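Local coordinates for M152 protein (PDB 4G59), which is probably a viral immunoevasin with an MHC class I-like fold that keeps host immune-recognition molecules from reaching the surface of infected cells, at residues V15-D20 with K174-D179; T24-R29 with M34-I39; N117-Y122 with D143-Y148; I211-A214 with D218-K221; A249-I252 with W258-T261. All coordinates share one frame; numbering follows the deposited sequence.

Contact 1. Residues V15-D20 with K174-D179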
# COMPACT_ATOMS: atom_id res chain seq x y z
N VAL B 15 -21.71 -6.14 16.01
CA VAL B 15 -22.10 -4.91 15.31
C VAL B 15 -22.50 -5.22 13.87
O VAL B 15 -21.74 -5.85 13.13
CB VAL B 15 -20.98 -3.87 15.30
CG1 VAL B 15 -21.45 -2.61 14.59
CG2 VAL B 15 -20.49 -3.56 16.72
N ASP B 16 -23.69 -4.79 13.48
CA ASP B 16 -24.13 -4.97 12.11
C ASP B 16 -23.62 -3.80 11.29
O ASP B 16 -24.08 -2.68 11.45
CB ASP B 16 -25.66 -5.03 12.05
CG ASP B 16 -26.18 -5.22 10.64
OD1 ASP B 16 -25.46 -5.79 9.77
OD2 ASP B 16 -27.33 -4.80 10.40
N ILE B 17 -22.67 -4.06 10.41
CA ILE B 17 -22.03 -3.00 9.63
C ILE B 17 -22.67 -2.75 8.28
O ILE B 17 -22.15 -1.98 7.49
CB ILE B 17 -20.58 -3.35 9.37
CG1 ILE B 17 -20.52 -4.71 8.67
CG2 ILE B 17 -19.80 -3.40 10.69
CD1 ILE B 17 -19.21 -4.97 8.04
N CYS B 18 -23.78 -3.42 7.99
CA CYS B 18 -24.37 -3.38 6.66
C CYS B 18 -25.46 -2.33 6.47
O CYS B 18 -26.03 -2.22 5.38
CB CYS B 18 -24.90 -4.75 6.27
SG CYS B 18 -23.58 -5.93 6.01
N GLN B 19 -25.74 -1.57 7.52
CA GLN B 19 -26.68 -0.45 7.37
C GLN B 19 -25.99 0.80 6.87
O GLN B 19 -24.77 0.97 7.06
CB GLN B 19 -27.38 -0.13 8.69
CG GLN B 19 -28.68 -0.86 8.87
CD GLN B 19 -28.52 -2.11 9.66
OE1 GLN B 19 -28.24 -2.07 10.86
NE2 GLN B 19 -28.68 -3.26 9.01
N ASP B 20 -26.78 1.67 6.24
CA ASP B 20 -26.26 2.89 5.62
C ASP B 20 -25.11 2.54 4.71
O ASP B 20 -24.01 3.06 4.86
CB ASP B 20 -25.83 3.91 6.67
CG ASP B 20 -27.01 4.49 7.42
OD1 ASP B 20 -28.09 3.88 7.36
OD2 ASP B 20 -26.86 5.56 8.05
N LYS B 174 -23.17 -11.44 3.55
CA LYS B 174 -22.34 -12.65 3.44
C LYS B 174 -21.07 -12.53 4.30
O LYS B 174 -20.69 -13.46 5.02
CB LYS B 174 -21.98 -12.94 1.97
CG LYS B 174 -21.10 -14.16 1.76
CD LYS B 174 -21.84 -15.44 2.10
CE LYS B 174 -21.01 -16.67 1.76
NZ LYS B 174 -21.77 -17.93 2.01
N ILE B 175 -20.48 -11.33 4.28
CA ILE B 175 -19.28 -11.04 5.07
C ILE B 175 -19.55 -11.12 6.57
O ILE B 175 -18.81 -11.79 7.32
CB ILE B 175 -18.77 -9.65 4.78
CG1 ILE B 175 -18.23 -9.55 3.34
CG2 ILE B 175 -17.70 -9.25 5.78
CD1 ILE B 175 -17.99 -8.04 2.89
N VAL B 176 -20.59 -10.41 7.01
CA VAL B 176 -21.08 -10.48 8.38
C VAL B 176 -21.33 -11.94 8.76
O VAL B 176 -20.93 -12.37 9.83
CB VAL B 176 -22.35 -9.63 8.54
CG1 VAL B 176 -23.21 -10.12 9.69
CG2 VAL B 176 -21.97 -8.20 8.75
N ALA B 177 -21.95 -12.70 7.85
CA ALA B 177 -22.31 -14.11 8.08
C ALA B 177 -21.12 -15.05 8.24
O ALA B 177 -21.24 -16.07 8.92
CB ALA B 177 -23.24 -14.66 6.94
N MET B 178 -20.00 -14.75 7.59
CA MET B 178 -18.87 -15.69 7.62
C MET B 178 -17.94 -15.32 8.74
O MET B 178 -17.06 -16.09 9.09
CB MET B 178 -18.06 -15.64 6.32
CG MET B 178 -18.80 -15.98 5.06
SD MET B 178 -17.64 -16.23 3.70
CE MET B 178 -16.43 -14.94 4.01
N ASP B 179 -18.14 -14.12 9.28
CA ASP B 179 -17.20 -13.56 10.23
C ASP B 179 -17.22 -14.28 11.57
O ASP B 179 -18.13 -14.13 12.38
CB ASP B 179 -17.46 -12.06 10.42
CG ASP B 179 -16.76 -11.49 11.64
OD1 ASP B 179 -15.59 -11.82 11.89
OD2 ASP B 179 -17.41 -10.68 12.33
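Asp16 OD1 accepts a weak, long hydrogen bond from Cys18 N (3.4 Å), a carboxylate closing back on the amide two residues ahead in the manner of an Asx turn. Aspartate suits this place because its short side chain can fold back onto an amide two residues on, within an irregular part of the chain. The same oxygen lies 4.4 Å from Val176 CG2, at the margin of the apolar contact that the turn presents to the helix. Val176 carries that contact from its side through one methyl. Its CG2 sits beside the backbone N, opposite the carbonyl carbon, and from there meets Ile17 CG1 at 3.8 Å and Cys18 SG at 3.9 Å. Ile17 and Val176 pass alongside each other in opposite directions, so the touch is made partway along the isoleucine, by its CG1 methylene. A branched valine serves well on this helix face, placing methyl groups close to the backbone. The backbones remain well separated, with 7.3 Å between Asp16 CA and Val176 CA, and side chains alone span the distance. Cys18 adds a covalent tie just beside this packing, through its disulfide to Cys172, one helical turn before Val176. At the end of helix 161-178, Asp179 binds Arg14 in a salt bridge and Thr256 OG1 by a hydrogen bond. The loop between strands 5-11 and 22-31 is thus held against the last turns of helix 161-178, at the junction of the MHC-like platform with the C-terminal beta domain, while Ile17 also touches Leu207.

Contact 2. Residues T24-R29 with M34-I39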
# COMPACT_ATOMS: atom_id res chain seq x y z
N THR B 24 -17.20 2.37 -1.79
CA THR B 24 -16.15 3.23 -2.31
C THR B 24 -15.51 2.61 -3.55
O THR B 24 -14.93 1.51 -3.46
CB THR B 24 -15.07 3.50 -1.26
OG1 THR B 24 -15.65 4.26 -0.19
CG2 THR B 24 -13.94 4.32 -1.84
N PHE B 25 -15.62 3.29 -4.70
CA PHE B 25 -15.01 2.79 -5.94
C PHE B 25 -13.71 3.54 -6.15
O PHE B 25 -13.72 4.78 -6.30
CB PHE B 25 -15.93 3.02 -7.14
CG PHE B 25 -17.22 2.24 -7.08
CD1 PHE B 25 -17.36 1.07 -7.81
CD2 PHE B 25 -18.29 2.67 -6.30
CE1 PHE B 25 -18.54 0.35 -7.77
CE2 PHE B 25 -19.48 1.93 -6.26
CZ PHE B 25 -19.59 0.77 -6.99
N ILE B 26 -12.59 2.82 -6.16
CA ILE B 26 -11.30 3.50 -6.30
C ILE B 26 -10.61 3.16 -7.62
O ILE B 26 -10.53 1.99 -8.01
CB ILE B 26 -10.35 3.24 -5.12
CG1 ILE B 26 -10.90 3.91 -3.86
CG2 ILE B 26 -8.99 3.83 -5.38
CD1 ILE B 26 -10.26 3.40 -2.59
N SER B 27 -10.12 4.20 -8.30
CA SER B 27 -9.39 4.01 -9.54
C SER B 27 -8.06 4.75 -9.51
O SER B 27 -8.01 5.99 -9.33
CB SER B 27 -10.23 4.40 -10.75
OG SER B 27 -11.15 3.38 -11.05
N TYR B 28 -7.01 3.97 -9.69
CA TYR B 28 -5.65 4.46 -9.63
C TYR B 28 -5.00 4.21 -10.97
O TYR B 28 -4.78 3.04 -11.36
CB TYR B 28 -4.88 3.68 -8.56
CG TYR B 28 -3.38 3.93 -8.53
CD1 TYR B 28 -2.86 5.20 -8.67
CD2 TYR B 28 -2.49 2.88 -8.32
CE1 TYR B 28 -1.50 5.43 -8.63
CE2 TYR B 28 -1.12 3.10 -8.27
CZ TYR B 28 -0.63 4.38 -8.43
OH TYR B 28 0.73 4.61 -8.39
N ARG B 29 -4.68 5.29 -11.67
CA ARG B 29 -3.92 5.18 -12.90
C ARG B 29 -2.44 5.29 -12.60
O ARG B 29 -1.96 6.33 -12.16
CB ARG B 29 -4.32 6.24 -13.92
CG ARG B 29 -3.63 6.03 -15.24
CD ARG B 29 -3.96 7.11 -16.24
NE ARG B 29 -3.58 6.67 -17.58
CZ ARG B 29 -2.38 6.86 -18.10
NH1 ARG B 29 -1.42 7.49 -17.41
NH2 ARG B 29 -2.13 6.42 -19.33
N MET B 34 -2.59 1.02 -17.31
CA MET B 34 -2.25 0.36 -16.06
C MET B 34 -3.05 0.96 -14.91
O MET B 34 -2.70 2.01 -14.36
CB MET B 34 -0.75 0.43 -15.78
CG MET B 34 0.09 -0.23 -16.84
SD MET B 34 0.23 -2.02 -16.65
CE MET B 34 1.33 -2.05 -15.24
N PHE B 35 -4.15 0.29 -14.57
CA PHE B 35 -5.05 0.75 -13.52
C PHE B 35 -5.21 -0.31 -12.43
O PHE B 35 -5.20 -1.52 -12.69
CB PHE B 35 -6.44 1.09 -14.10
CG PHE B 35 -6.44 2.24 -15.09
CD1 PHE B 35 -6.90 3.49 -14.71
CD2 PHE B 35 -5.99 2.06 -16.40
CE1 PHE B 35 -6.90 4.55 -15.62
CE2 PHE B 35 -5.99 3.12 -17.32
CZ PHE B 35 -6.44 4.36 -16.93
N ARG B 36 -5.34 0.15 -11.19
CA ARG B 36 -5.79 -0.74 -10.14
C ARG B 36 -7.17 -0.23 -9.75
O ARG B 36 -7.31 0.93 -9.34
CB ARG B 36 -4.84 -0.72 -8.94
CG ARG B 36 -5.17 -1.78 -7.85
CD ARG B 36 -4.56 -1.41 -6.50
NE ARG B 36 -5.13 -0.14 -6.06
CZ ARG B 36 -4.51 0.74 -5.30
NH1 ARG B 36 -3.27 0.49 -4.88
NH2 ARG B 36 -5.11 1.89 -4.96
N HIS B 37 -8.18 -1.07 -9.92
CA HIS B 37 -9.53 -0.74 -9.48
C HIS B 37 -9.90 -1.57 -8.24
O HIS B 37 -9.47 -2.72 -8.09
CB HIS B 37 -10.55 -1.00 -10.60
CG HIS B 37 -10.26 -0.28 -11.89
ND1 HIS B 37 -10.39 1.09 -12.04
CD2 HIS B 37 -9.89 -0.76 -13.10
CE1 HIS B 37 -10.10 1.42 -13.28
NE2 HIS B 37 -9.79 0.32 -13.95
N SER B 38 -10.71 -0.99 -7.35
CA SER B 38 -11.14 -1.70 -6.16
C SER B 38 -12.44 -1.14 -5.62
O SER B 38 -12.70 0.07 -5.71
CB SER B 38 -10.11 -1.60 -5.05
OG SER B 38 -10.01 -0.25 -4.65
N ILE B 39 -13.27 -2.02 -5.06
CA ILE B 39 -14.46 -1.58 -4.34
C ILE B 39 -14.38 -2.04 -2.89
O ILE B 39 -13.90 -3.15 -2.61
CB ILE B 39 -15.72 -2.17 -4.95
CG1 ILE B 39 -15.80 -1.85 -6.44
CG2 ILE B 39 -16.95 -1.67 -4.21
CD1 ILE B 39 -16.68 -2.82 -7.20
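A beta hairpin of the large antiparallel sheet, the floor of the MHC class I-like platform, brings strands 22-31 and 34-40 together. Ile26 pairs with Ser38 and Tyr28 with Arg36 as hydrogen-bonded pairs, the shortest of the backbone bonds running from Ile26 N to Ser38 O at 2.8 Å. Phe25 with Ile39, Ser27 with His37 and Arg29 with Phe35 are the non-hydrogen-bonded pairs, and their side chains share the face covered by helix 68-89. There Ser27 OG approaches His37 at the ring edge, in the imidazole plane, and shares a hydrogen bond with ND1 at 2.6 Å. The serine hydroxyl lies beside its own backbone N (chi1 -78°), which carries it across to the neighbouring strand. Arg29, extended from CG to NE, lays its aliphatic part over Phe35: CG stands 4.0 Å from the ring centroid in a CH-pi contact, and the guanidinium is turned 80° to the ring plane. Phe25 and Ile39 lie side by side, with CD1 of the ring 3.6 Å from Ile39 CG1. On the other face Arg36 bends at chi3, and one face of its guanidinium meets the near side of Tyr28, CD2 standing 4.2 Å above the centre of that group; to the tyrosine ring itself the group is oblique. Tyr28 also packs on an aromatic side chain of another protein's chain. Beneath the helix, His37 NE2 bonds to Glu78 OE1. Gripped at both nitrogens, the ring has its rotation fixed, and the glutamate carboxylate would tend to stabilise positive charge on it, a polar link set among aromatic and aliphatic groups.

Contact 3. Residues N117-Y122 with D143-Y148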
# COMPACT_ATOMS: atom_id res chain seq x y z
N ASN B 117 -1.31 13.40 -1.87
CA ASN B 117 -2.03 14.63 -1.54
C ASN B 117 -3.43 14.63 -2.13
O ASN B 117 -3.59 14.34 -3.32
CB ASN B 117 -1.29 15.87 -2.09
CG ASN B 117 0.07 16.10 -1.45
OD1 ASN B 117 0.20 16.12 -0.22
ND2 ASN B 117 1.09 16.28 -2.29
N THR B 118 -4.43 14.98 -1.32
CA THR B 118 -5.78 15.22 -1.83
C THR B 118 -5.91 16.63 -2.44
O THR B 118 -5.69 17.62 -1.75
CB THR B 118 -6.84 15.05 -0.73
OG1 THR B 118 -6.73 13.74 -0.16
CG2 THR B 118 -8.24 15.23 -1.29
N LEU B 119 -6.26 16.70 -3.73
CA LEU B 119 -6.39 17.98 -4.42
C LEU B 119 -7.81 18.55 -4.43
O LEU B 119 -8.00 19.75 -4.27
CB LEU B 119 -5.94 17.85 -5.87
CG LEU B 119 -4.70 17.01 -6.14
CD1 LEU B 119 -4.52 16.80 -7.63
CD2 LEU B 119 -3.49 17.67 -5.51
N THR B 120 -8.81 17.69 -4.66
CA THR B 120 -10.19 18.15 -4.81
C THR B 120 -11.21 17.23 -4.13
O THR B 120 -11.06 16.00 -4.14
CB THR B 120 -10.58 18.27 -6.29
OG1 THR B 120 -10.40 17.00 -6.94
CG2 THR B 120 -9.75 19.30 -7.01
N ARG B 121 -12.26 17.83 -3.56
CA ARG B 121 -13.41 17.08 -3.06
C ARG B 121 -14.68 17.58 -3.77
O ARG B 121 -15.02 18.77 -3.69
CB ARG B 121 -13.57 17.23 -1.54
CG ARG B 121 -14.48 16.17 -0.94
CD ARG B 121 -15.14 16.56 0.37
NE ARG B 121 -14.19 16.89 1.43
CZ ARG B 121 -13.93 18.13 1.83
NH1 ARG B 121 -14.55 19.16 1.25
NH2 ARG B 121 -13.05 18.35 2.80
N TYR B 122 -15.36 16.67 -4.47
CA TYR B 122 -16.58 17.02 -5.19
C TYR B 122 -17.79 16.39 -4.51
O TYR B 122 -17.89 15.15 -4.39
CB TYR B 122 -16.49 16.59 -6.66
CG TYR B 122 -17.78 16.70 -7.45
CD1 TYR B 122 -18.47 17.91 -7.52
CD2 TYR B 122 -18.29 15.62 -8.14
CE1 TYR B 122 -19.64 18.02 -8.25
CE2 TYR B 122 -19.46 15.72 -8.88
CZ TYR B 122 -20.13 16.93 -8.92
OH TYR B 122 -21.29 17.04 -9.64
N ASP B 143 -8.14 25.61 -12.25
CA ASP B 143 -9.49 25.51 -12.81
C ASP B 143 -9.70 24.15 -13.45
O ASP B 143 -10.73 23.49 -13.24
CB ASP B 143 -9.74 26.59 -13.87
CG ASP B 143 -9.61 27.99 -13.33
OD1 ASP B 143 -10.41 28.37 -12.46
OD2 ASP B 143 -8.71 28.73 -13.81
N ASP B 144 -8.71 23.75 -14.24
CA ASP B 144 -8.74 22.48 -14.95
C ASP B 144 -8.77 21.27 -14.00
O ASP B 144 -9.51 20.30 -14.22
CB ASP B 144 -7.53 22.39 -15.88
CG ASP B 144 -7.86 22.80 -17.30
OD1 ASP B 144 -9.07 22.82 -17.63
OD2 ASP B 144 -6.91 23.10 -18.07
N ILE B 145 -7.97 21.34 -12.93
CA ILE B 145 -7.93 20.28 -11.92
C ILE B 145 -9.26 20.15 -11.18
O ILE B 145 -9.76 19.03 -10.96
CB ILE B 145 -6.81 20.54 -10.92
CG1 ILE B 145 -5.45 20.42 -11.62
CG2 ILE B 145 -6.92 19.61 -9.72
CD1 ILE B 145 -4.32 21.04 -10.84
N ALA B 146 -9.84 21.28 -10.82
CA ALA B 146 -11.12 21.31 -10.13
C ALA B 146 -12.21 20.72 -11.02
O ALA B 146 -13.08 19.97 -10.54
CB ALA B 146 -11.46 22.73 -9.73
N ARG B 147 -12.18 21.05 -12.30
CA ARG B 147 -13.27 20.65 -13.19
C ARG B 147 -13.22 19.13 -13.42
O ARG B 147 -14.26 18.46 -13.54
CB ARG B 147 -13.28 21.48 -14.49
CG ARG B 147 -12.63 20.86 -15.74
CD ARG B 147 -12.62 21.82 -16.97
NE ARG B 147 -11.79 23.03 -16.80
CZ ARG B 147 -12.28 24.26 -16.59
NH1 ARG B 147 -13.59 24.47 -16.53
NH2 ARG B 147 -11.45 25.29 -16.43
N TYR B 148 -12.00 18.59 -13.43
CA TYR B 148 -11.85 17.15 -13.55
C TYR B 148 -12.10 16.43 -12.22
O TYR B 148 -12.38 15.22 -12.20
CB TYR B 148 -10.50 16.79 -14.16
CG TYR B 148 -10.53 16.90 -15.67
CD1 TYR B 148 -10.95 15.83 -16.44
CD2 TYR B 148 -10.15 18.07 -16.31
CE1 TYR B 148 -10.99 15.92 -17.82
CE2 TYR B 148 -10.20 18.17 -17.69
CZ TYR B 148 -10.62 17.09 -18.44
OH TYR B 148 -10.66 17.20 -19.82
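Thr120 points its CB toward helix 142-148 and there divides into two unlike branches. CG2, the apolar branch, meets Ile145 CG2 at 3.9 Å, methyl against methyl, and also comes within 4.0 Å of Ala146 CA on the helix backbone. OG1, the polar branch, turns to the adjoining strand and hydrogen-bonds to Gln112 OE1, which satisfies a hydroxyl in a buried place. A chi1 of 58° sets this division, placing OG1 between the backbone N and carbonyl carbon and CG2 beside the N. Threonine therefore suits a strand lying under a helix, since one branch serves the packing and the other the sheet. Leu119 adds a looser contact, its CD1 4.2 Å from Ile145 CG2. Two consecutive residues can both turn toward the helix because Leu119 departs from strand conformation (psi -42°), which kinks the chain. Small Ala146 allows close approach, with its CA 6.3 Å from Thr120 CA. Ile145 also packs on Tyr84 of helix 68-89. Here the strand and helix segments cross at -56°; helices packed through aliphatic side chains on one face of an antiparallel sheet are the plan of the MHC class I-like platform.

Contact 4. Residues I211-A214 with D218-K221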
# COMPACT_ATOMS: atom_id res chain seq x y z
N ILE B 211 -5.08 -3.67 14.01
CA ILE B 211 -4.12 -4.34 14.86
C ILE B 211 -3.25 -3.28 15.55
O ILE B 211 -2.75 -2.36 14.90
CB ILE B 211 -3.28 -5.35 14.06
CG1 ILE B 211 -2.28 -6.05 14.94
CG2 ILE B 211 -2.55 -4.68 12.94
CD1 ILE B 211 -1.82 -7.39 14.32
N SER B 212 -3.11 -3.39 16.87
CA SER B 212 -2.32 -2.45 17.64
C SER B 212 -1.83 -3.21 18.87
O SER B 212 -2.21 -4.37 19.07
CB SER B 212 -3.17 -1.24 18.03
OG SER B 212 -4.17 -1.60 18.98
N LEU B 213 -0.97 -2.58 19.67
CA LEU B 213 -0.42 -3.24 20.86
C LEU B 213 -1.13 -2.71 22.09
O LEU B 213 -1.48 -1.53 22.14
CB LEU B 213 1.08 -2.97 20.99
CG LEU B 213 1.95 -4.05 21.63
CD1 LEU B 213 2.07 -5.22 20.67
CD2 LEU B 213 3.33 -3.49 22.00
N ALA B 214 -1.31 -3.56 23.10
CA ALA B 214 -2.18 -3.24 24.23
C ALA B 214 -1.77 -1.99 24.99
O ALA B 214 -2.63 -1.22 25.44
CB ALA B 214 -2.27 -4.42 25.18
N ASP B 218 3.78 2.02 19.38
CA ASP B 218 3.53 1.93 17.94
C ASP B 218 4.09 0.64 17.32
O ASP B 218 5.13 0.13 17.73
CB ASP B 218 4.03 3.16 17.18
CG ASP B 218 3.21 4.40 17.47
OD1 ASP B 218 1.98 4.27 17.65
OD2 ASP B 218 3.81 5.51 17.51
N ILE B 219 3.36 0.12 16.34
CA ILE B 219 3.81 -1.00 15.54
C ILE B 219 3.55 -0.66 14.09
O ILE B 219 2.79 0.26 13.78
CB ILE B 219 3.04 -2.30 15.89
CG1 ILE B 219 1.53 -2.08 15.79
CG2 ILE B 219 3.39 -2.78 17.29
CD1 ILE B 219 0.76 -3.29 16.26
N TYR B 220 4.17 -1.41 13.20
CA TYR B 220 3.98 -1.22 11.78
C TYR B 220 3.04 -2.33 11.33
O TYR B 220 3.25 -3.49 11.68
CB TYR B 220 5.34 -1.31 11.08
CG TYR B 220 5.24 -1.27 9.58
CD1 TYR B 220 4.67 -0.19 8.94
CD2 TYR B 220 5.71 -2.32 8.80
CE1 TYR B 220 4.56 -0.15 7.58
CE2 TYR B 220 5.61 -2.29 7.43
CZ TYR B 220 5.03 -1.21 6.83
OH TYR B 220 4.94 -1.17 5.46
N LYS B 221 2.01 -1.98 10.58
CA LYS B 221 0.97 -2.95 10.22
C LYS B 221 0.54 -2.72 8.80
O LYS B 221 0.70 -1.62 8.27
CB LYS B 221 -0.26 -2.80 11.12
CG LYS B 221 -0.59 -1.36 11.46
CD LYS B 221 -2.07 -1.16 11.77
CE LYS B 221 -2.28 0.16 12.51
NZ LYS B 221 -1.59 0.20 13.84
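Torsions of 38° about chi1 of Lys221 and 54° about chi1 of Ile219 tuck CG of the lysine and CG1 of the isoleucine between backbone N and carbonyl carbon, and from there both chains reach across to strand 210-213. Lys221 then runs nearly straight until it bends at chi4, which delivers NZ to Ile211 O. That hydrogen bond is 3.0 Å long, and the ammonium nitrogen lies nearly along the C=O axis, with a C=O...N angle of 168°. The length of a lysine suits the task, since Ile211 CA and Lys221 CA are 7.0 Å apart. Along the way the aliphatic part of the lysine slides past Ile211 in the opposite direction, and Ile211 CG2 rests 3.5 Å from Lys221 CB and 3.7 Å from Lys221 CD. Ile219 works differently, pushing its terminal methyl at the backbone: CD1 reaches Ser212 CA at 3.5 Å. Its other branch, CG2, lies 4.4 Å from Leu213 CB, a loose apolar touch. Isoleucine fits here because its longer branch reaches the backbone of Ser212 while the shorter one turns to Leu213. The lysine, by contrast, combines an apolar stem with a polar end at the exposed margin. The two strands belong to different sheets of the C-terminal beta sandwich, which has the immunoglobulin-like layout. Strand 210-213 is the edge strand next to 250-253, strand 220-225 is the edge strand next to 231-238, and Ile211 and Ile219 both pack on Ala235 between the layers.

Contact 5. Residues A249-I252 with W258-T261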
# COMPACT_ATOMS: atom_id res chain seq x y z
N ALA B 249 0.97 -7.44 24.35
CA ALA B 249 -0.03 -8.22 23.64
C ALA B 249 -0.49 -7.47 22.42
O ALA B 249 -0.67 -6.24 22.45
CB ALA B 249 -1.22 -8.56 24.54
N PHE B 250 -0.65 -8.20 21.32
CA PHE B 250 -1.22 -7.61 20.13
C PHE B 250 -2.73 -7.65 20.29
O PHE B 250 -3.27 -8.66 20.71
CB PHE B 250 -0.81 -8.40 18.90
CG PHE B 250 0.65 -8.24 18.53
CD1 PHE B 250 1.04 -7.24 17.67
CD2 PHE B 250 1.62 -9.09 19.05
CE1 PHE B 250 2.38 -7.07 17.33
CE2 PHE B 250 2.97 -8.93 18.71
CZ PHE B 250 3.35 -7.93 17.85
N VAL B 251 -3.40 -6.55 19.97
CA VAL B 251 -4.86 -6.53 19.96
C VAL B 251 -5.33 -6.37 18.53
O VAL B 251 -4.90 -5.45 17.82
CB VAL B 251 -5.46 -5.43 20.85
CG1 VAL B 251 -6.99 -5.51 20.82
CG2 VAL B 251 -4.96 -5.57 22.26
N ILE B 252 -6.20 -7.29 18.11
CA ILE B 252 -6.75 -7.29 16.77
C ILE B 252 -8.24 -7.06 16.92
O ILE B 252 -8.91 -7.85 17.59
CB ILE B 252 -6.53 -8.63 16.09
CG1 ILE B 252 -5.03 -8.92 15.97
CG2 ILE B 252 -7.12 -8.62 14.72
CD1 ILE B 252 -4.71 -10.35 15.53
N TRP B 258 -16.01 -7.85 17.86
CA TRP B 258 -15.13 -8.72 18.61
C TRP B 258 -13.69 -8.23 18.52
O TRP B 258 -13.33 -7.50 17.60
CB TRP B 258 -15.26 -10.14 18.08
CG TRP B 258 -14.80 -10.34 16.66
CD1 TRP B 258 -15.59 -10.35 15.54
CD2 TRP B 258 -13.45 -10.58 16.22
NE1 TRP B 258 -14.81 -10.59 14.43
CE2 TRP B 258 -13.50 -10.74 14.82
CE3 TRP B 258 -12.22 -10.69 16.87
CZ2 TRP B 258 -12.35 -10.99 14.06
CZ3 TRP B 258 -11.08 -10.94 16.11
CH2 TRP B 258 -11.15 -11.09 14.72
N TYR B 259 -12.85 -8.61 19.50
CA TYR B 259 -11.42 -8.41 19.37
C TYR B 259 -10.68 -9.57 19.99
O TYR B 259 -11.22 -10.24 20.88
CB TYR B 259 -10.97 -7.08 19.97
CG TYR B 259 -11.14 -6.94 21.47
CD1 TYR B 259 -10.10 -7.26 22.34
CD2 TYR B 259 -12.32 -6.45 22.01
CE1 TYR B 259 -10.25 -7.12 23.71
CE2 TYR B 259 -12.48 -6.31 23.38
CZ TYR B 259 -11.44 -6.64 24.22
OH TYR B 259 -11.60 -6.49 25.58
N ALA B 260 -9.46 -9.83 19.52
CA ALA B 260 -8.66 -10.93 20.04
C ALA B 260 -7.33 -10.41 20.54
O ALA B 260 -6.72 -9.51 19.94
CB ALA B 260 -8.44 -11.98 18.98
N THR B 261 -6.85 -10.96 21.65
CA THR B 261 -5.52 -10.62 22.12
C THR B 261 -4.64 -11.80 21.74
O THR B 261 -5.07 -12.97 21.85
CB THR B 261 -5.47 -10.39 23.64
OG1 THR B 261 -5.94 -11.56 24.30
CG2 THR B 261 -6.38 -9.24 24.03
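Backbone hydrogen bonds join Ile252 and Ala260, an antiparallel hydrogen-bonded pair: Ile252 N donates to Ala260 O at 2.9 Å, and Ala260 N returns a bond to Ile252 O at 2.8 Å. Weaker CA-H...O contacts supplement them, among them Thr261 CA to Phe250 O at 3.3 Å, beside the non-hydrogen-bonded pair Val251 and Thr261. Apolar contacts form on the Val251 face. Val251 CG1 comes obliquely to the Tyr259 ring, 3.9 Å from CD1, with that methyl set opposite the backbone N (chi1 -178°). Val251 CG2 lies farther off, 4.3 Å from Thr261 CG2. Beta-branched valine and threonine are at home in such extended chains, and small Ala260 allows Ile252 to keep its bulk beside it. Polar and aromatic ends find partners beyond the hairpin: Trp258 NE1 bonds to Asp179 OD1, and the Tyr259 ring stacks on Phe10. Strands 250-253 and 258-264 form the central hairpin of a four-stranded sheet, with strand 5-11 flanking 258-264 and strand 210-213 flanking 250-253, while Phe250 and Ile252 pack across the sandwich on strands 185-191 and 196-203.

From the N terminus, strand 5-11 belongs to the C-terminal beta domain, and the chain then enters the platform through 15-20. Contact 1 closes the longest loop, with 153 residues between its segments, and within it nest contact 2, a tight hairpin, and later contact 3, which follows in series and reaches the same sheet about 17 Å away between centres. After 174-179 the chain returns to the beta sandwich, where contacts 4 and 5 close short loops in series. Contact 4 joins the two sheets, contact 5 two strands of one; they abut through Ser212 O and Val251 N, 2.6 Å apart. Contact 1 also touches contact 5, tying the two domains.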